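Local coordinates for protein polymerase X (Deinococcus radiodurans, PDB 2W9M) that probably catalyses the extension of DNA from deoxyribonucleoside triphosphates, releasing diphosphate, and binds zinc ions, at residues Leu167-Glu172 with Arg196-Thr201; His332-Trp337 with Ala362-Ala367. All coordinates share one frame; numbering follows the deposited sequence.

Contact 1. Residues Leu167-Glu172 with Arg196-Thr201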
# COMPACT_ATOMS: atom_id res chain seq x y z
N LEU A 167 -2.97 -4.59 11.75
CA LEU A 167 -4.07 -5.51 11.47
C LEU A 167 -3.62 -6.97 11.58
O LEU A 167 -4.34 -7.80 12.14
CB LEU A 167 -4.65 -5.24 10.07
CG LEU A 167 -6.04 -5.78 9.73
CD1 LEU A 167 -6.99 -5.61 10.90
CD2 LEU A 167 -6.59 -5.09 8.49
N ALA A 168 -2.43 -7.26 11.06
CA ALA A 168 -1.86 -8.60 11.16
C ALA A 168 -1.68 -9.02 12.62
O ALA A 168 -2.05 -10.13 13.00
CB ALA A 168 -0.53 -8.67 10.42
N VAL A 169 -1.11 -8.14 13.43
CA VAL A 169 -0.89 -8.44 14.84
C VAL A 169 -2.20 -8.62 15.60
O VAL A 169 -2.34 -9.55 16.39
CB VAL A 169 -0.01 -7.37 15.52
CG1 VAL A 169 0.01 -7.59 17.03
CG2 VAL A 169 1.40 -7.40 14.94
N ALA A 170 -3.17 -7.75 15.35
CA ALA A 170 -4.48 -7.88 15.99
C ALA A 170 -5.15 -9.20 15.59
O ALA A 170 -5.74 -9.88 16.43
CB ALA A 170 -5.37 -6.70 15.67
N GLU A 171 -5.06 -9.55 14.32
CA GLU A 171 -5.61 -10.82 13.84
C GLU A 171 -4.93 -12.03 14.49
O GLU A 171 -5.59 -13.00 14.85
CB GLU A 171 -5.54 -10.91 12.31
CG GLU A 171 -5.04 -12.26 11.77
CD GLU A 171 -3.67 -12.17 11.09
OE1 GLU A 171 -3.57 -11.51 10.03
OE2 GLU A 171 -2.70 -12.77 11.61
N GLU A 172 -3.62 -11.95 14.67
CA GLU A 172 -2.85 -13.03 15.29
C GLU A 172 -3.19 -13.20 16.77
O GLU A 172 -3.37 -14.33 17.23
CB GLU A 172 -1.35 -12.78 15.12
CG GLU A 172 -0.48 -13.97 15.49
CD GLU A 172 1.01 -13.68 15.35
OE1 GLU A 172 1.80 -14.64 15.18
OE2 GLU A 172 1.39 -12.49 15.41
N ARG A 196 -2.03 3.62 15.58
CA ARG A 196 -1.31 3.85 16.83
C ARG A 196 -0.95 2.55 17.55
O ARG A 196 0.06 2.47 18.25
CB ARG A 196 -2.10 4.75 17.78
CG ARG A 196 -3.51 4.26 18.09
CD ARG A 196 -4.26 5.25 18.97
NE ARG A 196 -4.38 4.80 20.36
CZ ARG A 196 -3.38 4.79 21.24
NH1 ARG A 196 -2.17 5.19 20.89
NH2 ARG A 196 -3.60 4.38 22.48
N ALA A 197 -1.79 1.53 17.37
CA ALA A 197 -1.55 0.24 18.01
C ALA A 197 -2.44 -0.86 17.45
O ALA A 197 -3.45 -0.58 16.80
CB ALA A 197 -1.75 0.35 19.51
N ALA A 198 -2.07 -2.11 17.70
CA ALA A 198 -2.95 -3.23 17.43
C ALA A 198 -4.00 -3.28 18.53
O ALA A 198 -3.73 -3.75 19.63
CB ALA A 198 -2.17 -4.53 17.38
N GLU A 199 -5.19 -2.77 18.24
CA GLU A 199 -6.26 -2.70 19.22
C GLU A 199 -7.28 -3.81 19.03
O GLU A 199 -7.71 -4.10 17.91
CB GLU A 199 -6.95 -1.33 19.17
CG GLU A 199 -6.13 -0.20 19.78
CD GLU A 199 -6.64 1.18 19.36
OE1 GLU A 199 -7.25 1.87 20.21
OE2 GLU A 199 -6.42 1.57 18.19
N LEU A 200 -7.66 -4.44 20.14
CA LEU A 200 -8.57 -5.57 20.11
C LEU A 200 -9.64 -5.34 21.17
O LEU A 200 -9.41 -4.67 22.18
CB LEU A 200 -7.80 -6.85 20.43
CG LEU A 200 -8.02 -8.10 19.57
CD1 LEU A 200 -7.99 -7.73 18.10
CD2 LEU A 200 -6.97 -9.15 19.88
N THR A 201 -10.83 -5.88 20.94
CA THR A 201 -11.88 -5.82 21.94
C THR A 201 -12.27 -7.25 22.33
O THR A 201 -12.14 -8.17 21.52
CB THR A 201 -13.07 -4.98 21.45
OG1 THR A 201 -13.49 -4.08 22.49
CG2 THR A 201 -14.22 -5.87 21.02

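Contact 2. Residues His332-Trp337 with Ala362-Ala367. With ZN (zinc ion), chain D; ZN (zinc ion), chain C.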
# COMPACT_ATOMS: atom_id res chain seq x y z
N HIS A 332 -2.82 -3.60 -12.71
CA HIS A 332 -1.62 -2.95 -12.20
C HIS A 332 -0.84 -3.87 -11.25
O HIS A 332 -0.75 -3.63 -10.06
CB HIS A 332 -1.97 -1.62 -11.52
CG HIS A 332 -0.78 -0.81 -11.14
ND1 HIS A 332 -0.86 0.28 -10.30
CD2 HIS A 332 0.52 -0.93 -11.47
CE1 HIS A 332 0.34 0.80 -10.14
NE2 HIS A 332 1.20 0.09 -10.84
N THR A 333 -0.28 -4.94 -11.82
CA THR A 333 0.56 -5.86 -11.07
C THR A 333 1.93 -5.92 -11.74
O THR A 333 2.06 -5.58 -12.92
CB THR A 333 -0.04 -7.27 -11.06
OG1 THR A 333 -0.13 -7.76 -12.41
CG2 THR A 333 -1.43 -7.26 -10.44
N HIS A 334 2.96 -6.32 -11.00
CA HIS A 334 4.31 -6.38 -11.55
C HIS A 334 4.85 -7.81 -11.57
O HIS A 334 4.48 -8.64 -10.75
CB HIS A 334 5.26 -5.46 -10.78
CG HIS A 334 4.93 -4.01 -10.94
ND1 HIS A 334 5.62 -3.17 -11.80
CD2 HIS A 334 3.97 -3.24 -10.36
CE1 HIS A 334 5.10 -1.96 -11.73
NE2 HIS A 334 4.10 -1.98 -10.87
N SER A 335 5.72 -8.08 -12.54
CA SER A 335 6.28 -9.41 -12.72
C SER A 335 7.80 -9.36 -12.77
O SER A 335 8.41 -8.30 -12.64
CB SER A 335 5.77 -10.03 -14.02
OG SER A 335 6.39 -9.42 -15.15
N THR A 336 8.40 -10.53 -12.97
CA THR A 336 9.85 -10.65 -13.12
C THR A 336 10.41 -9.79 -14.26
O THR A 336 11.57 -9.37 -14.20
CB THR A 336 10.24 -12.13 -13.30
OG1 THR A 336 10.62 -12.67 -12.03
CG2 THR A 336 11.39 -12.27 -14.28
N TRP A 337 9.59 -9.52 -15.27
CA TRP A 337 9.99 -8.64 -16.38
C TRP A 337 10.46 -7.27 -15.88
O TRP A 337 11.34 -6.65 -16.48
CB TRP A 337 8.83 -8.44 -17.35
CG TRP A 337 8.55 -9.63 -18.21
CD1 TRP A 337 7.74 -10.69 -17.91
CD2 TRP A 337 9.09 -9.89 -19.51
NE1 TRP A 337 7.74 -11.59 -18.94
CE2 TRP A 337 8.57 -11.12 -19.94
CE3 TRP A 337 9.96 -9.19 -20.35
CZ2 TRP A 337 8.89 -11.68 -21.17
CZ3 TRP A 337 10.29 -9.75 -21.58
CH2 TRP A 337 9.75 -10.98 -21.98
N ALA A 362 1.24 -4.88 -15.80
CA ALA A 362 1.61 -3.46 -15.77
C ALA A 362 3.01 -3.21 -15.21
O ALA A 362 3.16 -2.57 -14.17
CB ALA A 362 0.57 -2.66 -14.98
N ASP A 363 4.02 -3.69 -15.91
CA ASP A 363 5.41 -3.49 -15.50
C ASP A 363 5.90 -2.09 -15.89
O ASP A 363 5.29 -1.44 -16.73
CB ASP A 363 6.31 -4.58 -16.10
CG ASP A 363 6.14 -5.92 -15.38
OD1 ASP A 363 6.46 -5.99 -14.18
OD2 ASP A 363 5.70 -6.90 -16.02
N HIS A 364 6.98 -1.63 -15.26
CA HIS A 364 7.48 -0.29 -15.53
C HIS A 364 8.06 -0.18 -16.92
O HIS A 364 8.27 -1.18 -17.61
CB HIS A 364 8.56 0.11 -14.52
CG HIS A 364 8.16 -0.07 -13.10
ND1 HIS A 364 7.52 0.91 -12.38
CD2 HIS A 364 8.32 -1.12 -12.26
CE1 HIS A 364 7.29 0.47 -11.16
NE2 HIS A 364 7.76 -0.76 -11.06
N SER A 365 8.36 1.05 -17.32
CA SER A 365 8.89 1.33 -18.65
C SER A 365 10.31 1.87 -18.59
O SER A 365 10.80 2.24 -17.53
CB SER A 365 7.98 2.33 -19.35
OG SER A 365 7.67 3.42 -18.50
N ARG A 366 10.97 1.90 -19.75
CA ARG A 366 12.27 2.54 -19.95
C ARG A 366 12.79 3.35 -18.76
O ARG A 366 13.73 2.95 -18.08
CB ARG A 366 12.18 3.49 -21.16
CG ARG A 366 12.82 2.99 -22.45
CD ARG A 366 14.23 3.54 -22.60
NE ARG A 366 15.26 2.54 -22.29
CZ ARG A 366 16.54 2.83 -22.06
NH1 ARG A 366 16.95 4.09 -22.08
NH2 ARG A 366 17.40 1.86 -21.79
N ALA A 367 12.16 4.50 -18.53
CA ALA A 367 12.68 5.51 -17.60
C ALA A 367 12.98 4.98 -16.20
O ALA A 367 13.95 5.41 -15.56
CB ALA A 367 11.75 6.71 -17.54
ZN ZN D . 3.31 -0.00 -10.01
ZN ZN C . 7.75 -1.46 -9.12
O HOH W 1 3.17 -7.46 -14.71

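Contact 1. Residues Leu167-Glu172 with Arg196-Thr201
L200 reaches from strand 198-201 to the helix at A170, its two methyls both resting near the same carbonyl: CD1 lies 3.5 Å from A170 O and CD2 3.7 Å from it. CD1 also touches A170 CB at 3.7 Å, so the leucine fork meets both the backbone and the methyl of one helical residue. The second apolar patch is made by A198, whose CB sits against V169 CG1 at 3.8 Å and near the backbone A170 N at 3.9 Å. V169 CG1 is anti to the backbone N (chi1 171°), which sets it beside that methyl. The arrangement is a helix laid on a sheet face, consistent with the palm of family X polymerases: helix 163-176 packs on strand 194-203 of a mixed sheet, and the axes of the two short segments approach to 7.2 Å and cross at -35°. The small side chains of A170 and A198 are consistent with this close approach, their CA atoms being 5.1 Å apart. V169 also leans on V231 and V233, and L200 on I235, all of neighbouring strand 231-238. Between A198 and L200, E199 points away from the helix, and its OE2 accepts a hydrogen bond from D187 N.

Contact 2. Residues His332-Trp337 with Ala362-Ala367
H334 and H364 form an offset stack, ring centroids 4.2 Å apart and planes inclined by 30°, with H334 CE1 over one face of H364 near its rim, 3.0 Å from H364 NE2. A362 O sits over one face of the H334 ring, and the zinc ion held by H364 lies over the opposite face. Metal bonds hold all three rings: H332 NE2 and H334 NE2 bind the same zinc ion, each at 2.3 Å, and H364 NE2 binds another at 2.1 Å. E401 and D516 complete the first site, while D339 and H518 join H364 at the second. H332 and H334 are the histidines of the HxH motif of the PHP domain, a distorted barrel in which strands 329-333 and 358-364 form a beta-alpha-beta unit through helix 344-353; H332 ND1 is hydrogen-bonded to E487 OE1. Polar contacts centre on D363. Its OD2 accepts from S335 OG at 2.8 Å on the syn side, and OD1, less surely placed, from S335 N. S335 OG also accepts from W337 N, closing an ST turn. Water 1 donates to T333 O and, weakly, to D363 OD2. An alanine in place of D363 would probably leave S335 OG and S335 N without their acceptor and the turn beside the histidines freer to shift. A362 CB adds an apolar contact, packing 3.6 Å from H332 CA.

In the fold
From the N terminus, the chain passes a run of helices before contact 1, where helix 163-176 meets strand 194-203; the 23 residues between its segments include strand 183-184 and helix 186-190. It then runs through the rest of the mixed sheet and the three-stranded sheet 269-282 to contact 2, where strands 329-333 and 358-364 meet after the crossover through helix 344-353. The two loops lie in series, neither nested nor crossed. The centres of contact 1 and contact 2 are about 33 Å apart, on opposite sides of the chain's centre. The nearest atoms of contact 1 and contact 2 are about 20 Å apart. Contact 1 ties a helix to the polymerase sheet; contact 2 joins adjacent strands at the zinc-binding end of the seven-stranded parallel sheet.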